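Local coordinates for protein putative methyltransferase (Emericella variicolor, PDB 7DMB) that probably transfers a methyl group from S-adenosylmethionine, acting in trans with a polyketide synthase in calbistrin biosynthesis, at residues E60-Q72 with D120-V134. Numbering follows the deposited sequence.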
loop_
_atom_site.group_PDB
_atom_site.type_symbol
_atom_site.label_atom_id
_atom_site.label_comp_id
_atom_site.label_asym_id
_atom_site.label_seq_id
_atom_site.Cartn_x
_atom_site.Cartn_y
_atom_site.Cartn_z
ATOM N N GLU A 60 4.299 16.975 -1.631
ATOM C CA GLU A 60 3.931 18.082 -2.512
ATOM C C GLU A 60 4.685 18.030 -3.829
ATOM O O GLU A 60 4.158 18.473 -4.856
ATOM C CB GLU A 60 4.182 19.419 -1.818
ATOM C CG GLU A 60 3.222 19.679 -0.674
ATOM C CD GLU A 60 3.790 20.604 0.374
ATOM O OE1 GLU A 60 4.806 21.272 0.093
ATOM O OE2 GLU A 60 3.215 20.655 1.483
ATOM N N MET A 61 5.913 17.501 -3.822
ATOM C CA MET A 61 6.597 17.239 -5.083
ATOM C C MET A 61 5.829 16.209 -5.903
ATOM O O MET A 61 5.659 16.371 -7.118
ATOM C CB MET A 61 8.018 16.758 -4.809
ATOM C CG MET A 61 8.928 16.774 -6.017
ATOM S SD MET A 61 10.337 15.675 -5.809
ATOM C CE MET A 61 11.125 16.452 -4.402
ATOM N N ILE A 62 5.353 15.145 -5.238
ATOM C CA ILE A 62 4.570 14.100 -5.897
ATOM C C ILE A 62 3.272 14.680 -6.443
ATOM O O ILE A 62 2.916 14.478 -7.610
ATOM C CB ILE A 62 4.292 12.947 -4.913
ATOM C CG1 ILE A 62 5.542 12.097 -4.708
ATOM C CG2 ILE A 62 3.117 12.078 -5.381
ATOM C CD1 ILE A 62 5.413 11.135 -3.574
ATOM N N ALA A 63 2.534 15.389 -5.594
ATOM C CA ALA A 63 1.256 15.930 -6.019
ATOM C C ALA A 63 1.444 16.834 -7.225
ATOM O O ALA A 63 0.719 16.725 -8.222
ATOM C CB ALA A 63 0.606 16.684 -4.860
ATOM N N ARG A 64 2.444 17.722 -7.148
ATOM C CA ARG A 64 2.777 18.613 -8.250
ATOM C C ARG A 64 2.992 17.841 -9.541
ATOM O O ARG A 64 2.512 18.250 -10.610
ATOM C CB ARG A 64 4.033 19.415 -7.900
ATOM C CG ARG A 64 4.531 20.312 -9.022
ATOM C CD ARG A 64 5.850 20.980 -8.649
ATOM N NE ARG A 64 6.340 21.854 -9.708
ATOM C CZ ARG A 64 5.914 23.098 -9.910
ATOM N NH1 ARG A 64 4.980 23.627 -9.128
ATOM N NH2 ARG A 64 6.424 23.818 -10.901
ATOM N N MET A 65 3.683 16.702 -9.452
ATOM C CA MET A 65 4.033 15.951 -10.649
ATOM C C MET A 65 2.817 15.273 -11.257
ATOM O O MET A 65 2.599 15.357 -12.472
ATOM C CB MET A 65 5.093 14.903 -10.343
ATOM C CG MET A 65 5.430 14.088 -11.574
ATOM S SD MET A 65 6.431 15.065 -12.721
ATOM C CE MET A 65 6.616 13.958 -14.108
ATOM N N TRP A 66 2.035 14.548 -10.438
ATOM C CA TRP A 66 0.902 13.848 -11.030
ATOM C C TRP A 66 -0.163 14.830 -11.485
ATOM O O TRP A 66 -0.888 14.535 -12.434
ATOM C CB TRP A 66 0.337 12.768 -10.088
ATOM C CG TRP A 66 -0.672 13.204 -9.038
ATOM C CD1 TRP A 66 -0.443 13.327 -7.688
ATOM C CD2 TRP A 66 -2.061 13.516 -9.235
ATOM N NE1 TRP A 66 -1.592 13.714 -7.045
ATOM C CE2 TRP A 66 -2.600 13.841 -7.970
ATOM C CE3 TRP A 66 -2.900 13.565 -10.357
ATOM C CZ2 TRP A 66 -3.936 14.211 -7.798
ATOM C CZ3 TRP A 66 -4.238 13.942 -10.177
ATOM C CH2 TRP A 66 -4.735 14.256 -8.912
ATOM N N VAL A 67 -0.245 16.012 -10.866
ATOM C CA VAL A 67 -1.162 17.034 -11.375
ATOM C C VAL A 67 -0.708 17.520 -12.754
ATOM O O VAL A 67 -1.525 17.724 -13.661
ATOM C CB VAL A 67 -1.286 18.208 -10.380
ATOM C CG1 VAL A 67 -1.939 19.430 -11.065
ATOM C CG2 VAL A 67 -2.086 17.794 -9.138
ATOM N N LEU A 68 0.597 17.727 -12.927
ATOM C CA LEU A 68 1.121 18.132 -14.229
ATOM C C LEU A 68 0.835 17.080 -15.300
ATOM O O LEU A 68 0.341 17.407 -16.389
ATOM C CB LEU A 68 2.623 18.401 -14.123
ATOM C CG LEU A 68 3.073 19.722 -13.498
ATOM C CD1 LEU A 68 4.532 19.594 -12.993
ATOM C CD2 LEU A 68 2.962 20.854 -14.520
ATOM N N CYS A 69 1.169 15.812 -15.026
ATOM C CA CYS A 69 0.822 14.746 -15.968
ATOM C C CYS A 69 -0.678 14.694 -16.248
ATOM O O CYS A 69 -1.082 14.462 -17.394
ATOM C CB CYS A 69 1.281 13.368 -15.462
ATOM S SG CYS A 69 3.001 13.274 -14.814
ATOM N N ALA A 70 -1.511 14.839 -15.205
ATOM C CA ALA A 70 -2.954 14.731 -15.392
ATOM C C ALA A 70 -3.468 15.837 -16.308
ATOM O O ALA A 70 -4.305 15.586 -17.178
ATOM C CB ALA A 70 -3.677 14.764 -14.044
ATOM N N ILE A 71 -2.965 17.062 -16.131
ATOM C CA ILE A 71 -3.287 18.163 -17.045
ATOM C C ILE A 71 -2.855 17.815 -18.462
ATOM O O ILE A 71 -3.607 17.992 -19.428
ATOM C CB ILE A 71 -2.611 19.463 -16.572
ATOM C CG1 ILE A 71 -3.156 19.912 -15.208
ATOM C CG2 ILE A 71 -2.763 20.567 -17.644
ATOM C CD1 ILE A 71 -2.262 20.961 -14.497
ATOM N N GLN A 72 -1.631 17.294 -18.596
ATOM C CA GLN A 72 -1.069 16.950 -19.893
ATOM C C GLN A 72 -1.815 15.811 -20.559
ATOM O O GLN A 72 -1.679 15.631 -21.768
ATOM C CB GLN A 72 0.416 16.580 -19.733
ATOM C CG GLN A 72 1.289 16.888 -20.944
ATOM C CD GLN A 72 1.536 18.375 -21.142
ATOM O OE1 GLN A 72 1.096 19.202 -20.355
ATOM N NE2 GLN A 72 2.252 18.715 -22.202
ATOM N N ASP A 120 1.534 23.743 -23.144
ATOM C CA ASP A 120 1.850 22.318 -23.251
ATOM C C ASP A 120 3.358 22.086 -23.222
ATOM O O ASP A 120 3.841 21.186 -22.523
ATOM C CB ASP A 120 1.251 21.724 -24.528
ATOM C CG ASP A 120 -0.272 21.610 -24.473
ATOM O OD1 ASP A 120 -0.811 21.357 -23.371
ATOM O OD2 ASP A 120 -0.929 21.759 -25.530
ATOM N N GLY A 121 4.116 22.901 -23.965
ATOM C CA GLY A 121 5.557 22.713 -24.022
ATOM C C GLY A 121 6.247 23.058 -22.715
ATOM O O GLY A 121 7.174 22.364 -22.286
ATOM N N GLU A 122 5.799 24.130 -22.057
ATOM C CA GLU A 122 6.364 24.479 -20.764
ATOM C C GLU A 122 6.023 23.445 -19.698
ATOM O O GLU A 122 6.835 23.204 -18.794
ATOM C CB GLU A 122 5.882 25.864 -20.351
ATOM C CG GLU A 122 6.787 26.973 -20.834
ATOM C CD GLU A 122 8.171 26.920 -20.196
ATOM O OE1 GLU A 122 9.110 26.501 -20.893
ATOM O OE2 GLU A 122 8.315 27.284 -19.002
ATOM N N ARG A 123 4.838 22.824 -19.780
ATOM C CA ARG A 123 4.480 21.769 -18.833
ATOM C C ARG A 123 5.372 20.544 -19.018
ATOM O O ARG A 123 5.843 19.942 -18.042
ATOM C CB ARG A 123 3.010 21.391 -18.997
ATOM C CG ARG A 123 2.067 22.065 -17.998
ATOM C CD ARG A 123 0.703 21.403 -18.006
ATOM N NE ARG A 123 0.126 21.423 -19.346
ATOM C CZ ARG A 123 -0.619 22.415 -19.831
ATOM N NH1 ARG A 123 -0.898 23.469 -19.082
ATOM N NH2 ARG A 123 -1.089 22.351 -21.070
ATOM N N LEU A 124 5.606 20.155 -20.270
ATOM C CA LEU A 124 6.558 19.085 -20.534
ATOM C C LEU A 124 7.931 19.419 -19.953
ATOM O O LEU A 124 8.613 18.542 -19.402
ATOM C CB LEU A 124 6.651 18.840 -22.040
ATOM C CG LEU A 124 5.774 17.748 -22.661
ATOM C CD1 LEU A 124 6.192 17.537 -24.116
ATOM C CD2 LEU A 124 5.863 16.423 -21.876
ATOM N N LYS A 125 8.340 20.691 -20.044
ATOM C CA LYS A 125 9.635 21.096 -19.495
ATOM C C LYS A 125 9.666 20.950 -17.980
ATOM O O LYS A 125 10.659 20.480 -17.409
ATOM C CB LYS A 125 9.951 22.538 -19.893
ATOM C CG LYS A 125 11.324 23.054 -19.395
ATOM C CD LYS A 125 11.291 24.577 -19.177
ATOM C CE LYS A 125 12.672 25.143 -18.915
ATOM N NZ LYS A 125 13.644 24.647 -19.926
ATOM N N ALA A 126 8.586 21.352 -17.312
ATOM C CA ALA A 126 8.489 21.178 -15.867
ATOM C C ALA A 126 8.480 19.701 -15.476
ATOM O O ALA A 126 9.166 19.302 -14.532
ATOM C CB ALA A 126 7.239 21.893 -15.346
ATOM N N MET A 127 7.715 18.869 -16.196
ATOM C CA MET A 127 7.703 17.445 -15.886
ATOM C C MET A 127 9.099 16.840 -16.012
ATOM O O MET A 127 9.529 16.060 -15.153
ATOM C CB MET A 127 6.705 16.712 -16.792
ATOM C CG MET A 127 5.214 16.908 -16.424
ATOM S SD MET A 127 4.106 16.680 -17.851
ATOM C CE MET A 127 4.028 14.904 -17.914
ATOM N N ASN A 128 9.852 17.232 -17.039
ATOM C CA ASN A 128 11.167 16.623 -17.220
ATOM C C ASN A 128 12.187 17.148 -16.219
ATOM O O ASN A 128 13.107 16.408 -15.834
ATOM C CB ASN A 128 11.628 16.823 -18.659
ATOM C CG ASN A 128 10.867 15.925 -19.618
ATOM O OD1 ASN A 128 10.563 14.780 -19.283
ATOM N ND2 ASN A 128 10.534 16.440 -20.793
ATOM N N GLU A 129 12.029 18.398 -15.780
ATOM C CA GLU A 129 12.835 18.919 -14.684
ATOM C C GLU A 129 12.584 18.153 -13.386
ATOM O O GLU A 129 13.502 17.992 -12.573
ATOM C CB GLU A 129 12.534 20.405 -14.475
ATOM C CG GLU A 129 13.536 21.367 -15.091
ATOM C CD GLU A 129 12.889 22.653 -15.614
ATOM O OE1 GLU A 129 11.854 23.096 -15.048
ATOM O OE2 GLU A 129 13.419 23.212 -16.600
ATOM N N MET A 130 11.350 17.700 -13.154
ATOM C CA MET A 130 11.069 16.983 -11.916
ATOM C C MET A 130 11.655 15.572 -11.954
ATOM O O MET A 130 12.223 15.101 -10.958
ATOM C CB MET A 130 9.568 16.968 -11.662
ATOM C CG MET A 130 9.005 18.372 -11.428
ATOM S SD MET A 130 7.404 18.338 -10.604
ATOM C CE MET A 130 7.772 17.169 -9.309
ATOM N N ARG A 131 11.568 14.905 -13.108
ATOM C CA ARG A 131 12.236 13.620 -13.283
ATOM C C ARG A 131 13.737 13.751 -13.079
ATOM O O ARG A 131 14.347 12.970 -12.337
ATOM C CB ARG A 131 11.933 13.066 -14.667
ATOM C CG ARG A 131 10.453 12.910 -14.907
ATOM C CD ARG A 131 10.162 12.658 -16.362
ATOM N NE ARG A 131 10.602 11.324 -16.775
ATOM C CZ ARG A 131 10.991 11.026 -18.008
ATOM N NH1 ARG A 131 11.004 11.971 -18.940
ATOM N NH2 ARG A 131 11.359 9.789 -18.311
ATOM N N GLU A 132 14.349 14.748 -13.727
ATOM C CA GLU A 132 15.789 14.922 -13.626
ATOM C C GLU A 132 16.207 15.187 -12.187
ATOM O O GLU A 132 17.240 14.679 -11.731
ATOM C CB GLU A 132 16.244 16.061 -14.543
ATOM C CG GLU A 132 17.695 15.990 -14.959
ATOM C CD GLU A 132 18.665 16.179 -13.794
ATOM O OE1 GLU A 132 18.415 17.048 -12.931
ATOM O OE2 GLU A 132 19.680 15.454 -13.745
ATOM N N ARG A 133 15.415 15.983 -11.460
ATOM C CA ARG A 133 15.715 16.273 -10.064
ATOM C C ARG A 133 15.811 15.007 -9.193
ATOM O O ARG A 133 16.661 14.933 -8.297
ATOM C CB ARG A 133 14.640 17.212 -9.511
ATOM C CG ARG A 133 15.114 18.197 -8.464
ATOM C CD ARG A 133 14.152 19.373 -8.371
ATOM N NE ARG A 133 12.871 19.024 -7.756
ATOM C CZ ARG A 133 12.427 19.538 -6.614
ATOM N NH1 ARG A 133 13.168 20.427 -5.965
ATOM N NH2 ARG A 133 11.249 19.180 -6.126
ATOM N N VAL A 134 14.949 14.010 -9.433
ATOM C CA VAL A 134 14.819 12.871 -8.530
ATOM C C VAL A 134 15.535 11.629 -9.037
ATOM O O VAL A 134 15.534 10.591 -8.346
ATOM C CB VAL A 134 13.343 12.544 -8.246
ATOM C CG1 VAL A 134 12.637 13.745 -7.662
ATOM C CG2 VAL A 134 12.645 12.088 -9.512
#
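The guanidinium of R123 carries the methyl CG2 of I71 over one face, 3.3 Å above the plane and offset toward the rim, while Q72 and D120 meet its edge. NE of R123 gives a hydrogen bond to OE1 of Q72 (2.6 Å), nearly in line with the amide C=O and only 3° out of the guanidinium plane; its NH2 forms a salt bridge with OD1 of D120, and its NH1 bonds to the carbonyl of L115. The chain of Q72, bent at chi2 (72°), turns its amide so that NE2 also reaches O of D120 (3.0 Å), approaching from the face opposite the backbone N-H of L124. Further along, the roughly antiparallel helices (146° between their directions) pack knobs into holes: L68 sits among R123, A126, M127 and M130, and M130 among M61, R64, M65 and L68. M127 bends at SD to set CE against SG of C69 (3.6 Å), and M65 crosses M127 at about a right angle, CE of M65 against CB of M127. SD of M61 rests on CG1 of V134 (3.5 Å). A methionine-rich apolar seam thus joins two helices away from the S-adenosylhomocysteine site; at its polar end D120 probably balances the R123 charge.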